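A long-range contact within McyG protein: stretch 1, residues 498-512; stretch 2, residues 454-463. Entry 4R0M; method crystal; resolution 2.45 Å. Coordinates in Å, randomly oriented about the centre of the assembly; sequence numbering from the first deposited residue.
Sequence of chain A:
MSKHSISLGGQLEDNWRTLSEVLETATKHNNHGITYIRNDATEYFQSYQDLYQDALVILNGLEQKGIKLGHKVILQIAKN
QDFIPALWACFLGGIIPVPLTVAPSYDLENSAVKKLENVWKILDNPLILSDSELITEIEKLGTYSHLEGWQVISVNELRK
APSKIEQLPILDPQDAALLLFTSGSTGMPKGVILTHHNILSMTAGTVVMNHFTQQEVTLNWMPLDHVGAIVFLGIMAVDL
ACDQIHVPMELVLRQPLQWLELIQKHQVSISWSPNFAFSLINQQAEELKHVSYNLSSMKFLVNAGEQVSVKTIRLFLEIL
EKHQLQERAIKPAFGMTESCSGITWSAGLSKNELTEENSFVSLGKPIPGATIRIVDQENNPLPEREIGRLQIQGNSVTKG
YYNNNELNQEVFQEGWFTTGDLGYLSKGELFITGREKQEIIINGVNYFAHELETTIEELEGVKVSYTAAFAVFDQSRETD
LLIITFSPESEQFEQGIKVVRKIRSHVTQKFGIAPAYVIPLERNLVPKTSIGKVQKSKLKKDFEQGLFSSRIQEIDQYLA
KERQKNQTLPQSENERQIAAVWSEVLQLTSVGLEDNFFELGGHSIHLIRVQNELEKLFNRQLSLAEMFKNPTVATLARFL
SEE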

# COMPACT_ATOMS: atom_id res chain seq x y z
N LYS A 498 5.01 30.73 -9.78
CA LYS A 498 4.74 30.79 -11.22
C LYS A 498 3.89 29.61 -11.67
O LYS A 498 3.07 29.73 -12.59
CB LYS A 498 6.05 30.82 -12.02
CG LYS A 498 6.97 31.99 -11.69
CD LYS A 498 8.31 31.84 -12.40
CE LYS A 498 9.32 32.88 -11.93
NZ LYS A 498 8.98 34.26 -12.39
N VAL A 499 4.09 28.47 -11.02
CA VAL A 499 3.37 27.23 -11.36
C VAL A 499 1.92 27.23 -10.89
O VAL A 499 1.08 26.56 -11.49
CB VAL A 499 4.11 25.96 -10.87
CG1 VAL A 499 5.38 25.73 -11.68
CG2 VAL A 499 4.42 26.02 -9.39
N VAL A 500 1.62 27.99 -9.83
CA VAL A 500 0.25 28.15 -9.33
C VAL A 500 -0.67 28.65 -10.45
O VAL A 500 -1.72 28.05 -10.72
CB VAL A 500 0.18 29.12 -8.13
CG1 VAL A 500 -1.26 29.40 -7.72
CG2 VAL A 500 0.97 28.57 -6.94
N ARG A 501 -0.25 29.73 -11.10
CA ARG A 501 -0.97 30.29 -12.24
C ARG A 501 -1.04 29.28 -13.39
O ARG A 501 -2.08 29.12 -14.02
CB ARG A 501 -0.29 31.58 -12.71
CG ARG A 501 -1.20 32.53 -13.47
CD ARG A 501 -0.43 33.71 -14.07
NE ARG A 501 0.10 34.64 -13.07
CZ ARG A 501 -0.62 35.57 -12.45
NH1 ARG A 501 -1.91 35.72 -12.70
NH2 ARG A 501 -0.04 36.37 -11.56
N LYS A 502 0.08 28.60 -13.62
CA LYS A 502 0.19 27.60 -14.68
C LYS A 502 -0.72 26.40 -14.45
O LYS A 502 -1.21 25.79 -15.41
CB LYS A 502 1.64 27.15 -14.81
CG LYS A 502 2.08 26.82 -16.23
CD LYS A 502 3.59 26.92 -16.39
CE LYS A 502 4.05 28.37 -16.38
NZ LYS A 502 5.54 28.49 -16.29
N ILE A 503 -0.96 26.06 -13.18
CA ILE A 503 -1.85 24.96 -12.81
C ILE A 503 -3.32 25.32 -13.09
O ILE A 503 -4.04 24.54 -13.72
CB ILE A 503 -1.65 24.51 -11.34
CG1 ILE A 503 -0.30 23.81 -11.18
CG2 ILE A 503 -2.76 23.57 -10.89
CD1 ILE A 503 0.20 23.72 -9.75
N ARG A 504 -3.74 26.49 -12.63
CA ARG A 504 -5.12 26.95 -12.80
C ARG A 504 -5.56 26.98 -14.26
O ARG A 504 -6.64 26.47 -14.59
CB ARG A 504 -5.33 28.33 -12.16
CG ARG A 504 -6.78 28.64 -11.82
CD ARG A 504 -6.98 30.07 -11.34
NE ARG A 504 -5.99 30.49 -10.34
CZ ARG A 504 -6.07 30.23 -9.04
NH1 ARG A 504 -7.09 29.54 -8.54
NH2 ARG A 504 -5.13 30.67 -8.22
N SER A 505 -4.74 27.56 -15.12
CA SER A 505 -5.06 27.68 -16.55
C SER A 505 -5.11 26.32 -17.25
O SER A 505 -6.05 26.03 -17.98
CB SER A 505 -4.10 28.63 -17.26
OG SER A 505 -2.76 28.19 -17.14
N HIS A 506 -4.10 25.48 -17.00
CA HIS A 506 -4.02 24.14 -17.58
C HIS A 506 -5.21 23.28 -17.22
O HIS A 506 -5.69 22.52 -18.06
CB HIS A 506 -2.72 23.45 -17.20
CG HIS A 506 -2.35 22.30 -18.09
ND1 HIS A 506 -2.50 21.01 -17.72
CD2 HIS A 506 -1.82 22.27 -19.38
CE1 HIS A 506 -2.09 20.21 -18.72
NE2 HIS A 506 -1.67 20.98 -19.73
N VAL A 507 -5.68 23.41 -15.99
CA VAL A 507 -6.88 22.69 -15.53
C VAL A 507 -8.16 23.19 -16.21
O VAL A 507 -9.02 22.39 -16.58
CB VAL A 507 -7.01 22.71 -13.98
CG1 VAL A 507 -8.37 22.19 -13.53
CG2 VAL A 507 -5.91 21.89 -13.34
N THR A 508 -8.27 24.51 -16.38
CA THR A 508 -9.45 25.11 -17.04
C THR A 508 -9.51 24.73 -18.52
O THR A 508 -10.58 24.38 -19.03
CB THR A 508 -9.49 26.65 -16.93
OG1 THR A 508 -8.29 27.22 -17.46
CG2 THR A 508 -9.65 27.08 -15.50
N GLN A 509 -8.36 24.80 -19.19
CA GLN A 509 -8.26 24.48 -20.62
C GLN A 509 -8.71 23.06 -20.94
O GLN A 509 -9.31 22.83 -21.99
CB GLN A 509 -6.82 24.68 -21.12
CG GLN A 509 -6.33 26.13 -21.12
CD GLN A 509 -7.05 27.02 -22.12
OE1 GLN A 509 -7.63 26.55 -23.10
NE2 GLN A 509 -7.02 28.32 -21.87
N LYS A 510 -8.44 22.12 -20.04
CA LYS A 510 -8.73 20.70 -20.28
C LYS A 510 -10.08 20.24 -19.74
O LYS A 510 -10.71 19.36 -20.32
CB LYS A 510 -7.60 19.81 -19.73
CG LYS A 510 -6.21 20.10 -20.29
CD LYS A 510 -6.07 19.66 -21.75
CE LYS A 510 -4.68 19.97 -22.28
NZ LYS A 510 -4.52 19.60 -23.72
N PHE A 511 -10.52 20.84 -18.63
CA PHE A 511 -11.72 20.37 -17.94
C PHE A 511 -12.92 21.33 -18.00
O PHE A 511 -14.06 20.90 -17.83
CB PHE A 511 -11.41 20.01 -16.48
CG PHE A 511 -10.55 18.79 -16.34
CD1 PHE A 511 -11.13 17.53 -16.24
CD2 PHE A 511 -9.16 18.89 -16.29
CE1 PHE A 511 -10.35 16.39 -16.11
CE2 PHE A 511 -8.37 17.76 -16.16
CZ PHE A 511 -8.96 16.51 -16.07
N GLY A 512 -12.65 22.61 -18.22
CA GLY A 512 -13.72 23.62 -18.27
C GLY A 512 -14.09 24.20 -16.92
O GLY A 512 -14.90 25.12 -16.83
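Stretch 2 454-463: TTIEELEGVK

Packing of residues 454-463 of McyG protein against the helix of residues 498-511. Stretch 1 is helical through Phe 511 and leaves helical geometry at Gly 512, whose positive phi (87°) suits glycine. Stretch 2 enters as the last part of a helix, then passes through a type II beta turn from Leu 459 to Val 462, with Glu 460 at phi/psi -62/132 and Gly 461 at 100/-8 as its central residues. The two segments run in opposite senses: the turn lies beside Val 499, the helical part beside Ile 503 to Phe 511. The backbones come near at two places, Val 499 CA to Gly 461 CA at 6.3 Å and Ile 503 CA to Ile 456 CA at 6.2 Å. No hydrogen bond links the stretches; 565 Å² of surface, both sides summed, is buried mainly by side-chain packing.

Val 499 (chi1 m) points toward the turn and sets CG1 3.5 Å from Glu 460 O and 3.8 Å from Gly 461 CA. Gly 461 leaves room for this methyl, since a CB there would lie 2.4 Å from Val 499 CG1; its backbone angles also call for glycine. The Glu 460 side chain leads away, so it is the backbone of this residue that meets Val 499.

One turn of helix on, Lys 502 gives its backbone to the contact, with Lys 502 O 3.6 Å from Leu 459 CD1, while the aliphatic part of its side chain passes Leu 459 more loosely, CG to CD2 at 4.3 Å. Ile 503 (m, t) is buried and touches three apolar side chains: its CG1 lies 3.9 Å from Leu 459 CD1 and 4.2 Å from Ile 456 CG2, and its CD1 lies 3.9 Å from Val 462 CG2. Leu 459 thus fits against the helix between Lys 502, Ile 503 and His 506, and has the largest covered area of any residue here.

His 506 (chi1 t) is the most covered residue of stretch 1. Leu 459 CD2 sits over one face of its imidazole in a CH-pi contact, 3.8 Å from the ring centroid and 21° off the normal. At the ring edge, Glu 458 OE1 approaches His 506 CE1 to 3.6 Å. His 506 ND1 lies 3.5 Å from both Thr 455 O and Thr 455 CG2, a packing contact without a hydrogen bond. Next along the helix, Val 507 (t) extends the apolar layer begun by Ile 503, its CG2 lying 3.9 Å from Ile 456 CG1.

The last turn closes over Thr 455, a buried residue directed toward the helix. Lys 510 brushes it, CG to Thr 455 CG2 at 4.0 Å. Phe 511 (chi1 m) presents its ring edge to the threonine hydroxyl, with CE2 3.3 Å from Thr 455 OG1, an oxygen already hydrogen-bonded elsewhere in the structure. Arg 501, Arg 504, Ser 505 and Thr 508 take no part; Thr 508 OG1 instead donates to Ser 505 O at 2.6 Å within the helix.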

# COMPACT_ATOMS: atom_id res chain seq x y z
N THR A 454 -3.39 13.79 -12.63
CA THR A 454 -2.52 13.41 -13.75
C THR A 454 -2.27 14.62 -14.65
O THR A 454 -1.13 14.88 -15.03
CB THR A 454 -3.11 12.25 -14.57
OG1 THR A 454 -3.43 11.15 -13.71
CG2 THR A 454 -2.12 11.77 -15.63
N THR A 455 -3.34 15.34 -14.97
CA THR A 455 -3.26 16.54 -15.81
C THR A 455 -2.34 17.59 -15.19
O THR A 455 -1.51 18.18 -15.89
CB THR A 455 -4.66 17.14 -16.06
OG1 THR A 455 -5.54 16.11 -16.51
CG2 THR A 455 -4.60 18.24 -17.11
N ILE A 456 -2.48 17.81 -13.88
CA ILE A 456 -1.62 18.73 -13.14
C ILE A 456 -0.16 18.27 -13.20
O ILE A 456 0.74 19.09 -13.41
CB ILE A 456 -2.07 18.85 -11.66
CG1 ILE A 456 -3.47 19.44 -11.56
CG2 ILE A 456 -1.09 19.70 -10.86
CD1 ILE A 456 -4.24 19.00 -10.34
N GLU A 457 0.06 16.97 -13.03
CA GLU A 457 1.41 16.42 -12.94
C GLU A 457 2.18 16.38 -14.26
O GLU A 457 3.38 16.13 -14.28
CB GLU A 457 1.40 15.05 -12.25
CG GLU A 457 1.12 15.14 -10.75
CD GLU A 457 1.17 13.81 -10.03
OE1 GLU A 457 1.05 12.75 -10.68
OE2 GLU A 457 1.31 13.83 -8.79
N GLU A 458 1.48 16.65 -15.37
CA GLU A 458 2.11 16.83 -16.68
C GLU A 458 2.95 18.10 -16.73
O GLU A 458 3.93 18.19 -17.47
CB GLU A 458 1.06 16.88 -17.79
CG GLU A 458 0.30 15.59 -18.03
CD GLU A 458 -0.91 15.78 -18.93
OE1 GLU A 458 -1.04 16.87 -19.54
OE2 GLU A 458 -1.74 14.86 -19.01
N LEU A 459 2.55 19.10 -15.93
CA LEU A 459 3.18 20.42 -15.96
C LEU A 459 4.57 20.46 -15.35
O LEU A 459 4.84 19.83 -14.32
CB LEU A 459 2.29 21.45 -15.26
CG LEU A 459 0.94 21.79 -15.89
CD1 LEU A 459 0.04 22.44 -14.85
CD2 LEU A 459 1.12 22.70 -17.10
N GLU A 460 5.46 21.21 -16.01
CA GLU A 460 6.79 21.50 -15.50
C GLU A 460 6.68 22.28 -14.19
O GLU A 460 5.93 23.26 -14.10
CB GLU A 460 7.58 22.30 -16.55
CG GLU A 460 8.92 22.85 -16.08
CD GLU A 460 9.92 21.76 -15.74
OE1 GLU A 460 10.32 21.01 -16.66
OE2 GLU A 460 10.31 21.65 -14.56
N GLY A 461 7.43 21.84 -13.18
CA GLY A 461 7.43 22.50 -11.87
C GLY A 461 6.56 21.83 -10.82
O GLY A 461 6.60 22.21 -9.65
N VAL A 462 5.78 20.83 -11.24
CA VAL A 462 4.94 20.06 -10.33
C VAL A 462 5.59 18.71 -10.06
O VAL A 462 5.77 17.90 -10.98
CB VAL A 462 3.51 19.88 -10.88
CG1 VAL A 462 2.67 19.01 -9.95
CG2 VAL A 462 2.84 21.23 -11.09
N LYS A 463 5.96 18.46 -8.80
CA LYS A 463 6.63 17.22 -8.43
C LYS A 463 5.64 16.07 -8.34
O LYS A 463 4.66 16.13 -7.58
CB LYS A 463 7.41 17.39 -7.12
CG LYS A 463 8.56 16.40 -6.97
CD LYS A 463 9.35 16.67 -5.70
CE LYS A 463 10.46 15.64 -5.51
NZ LYS A 463 11.55 15.77 -6.53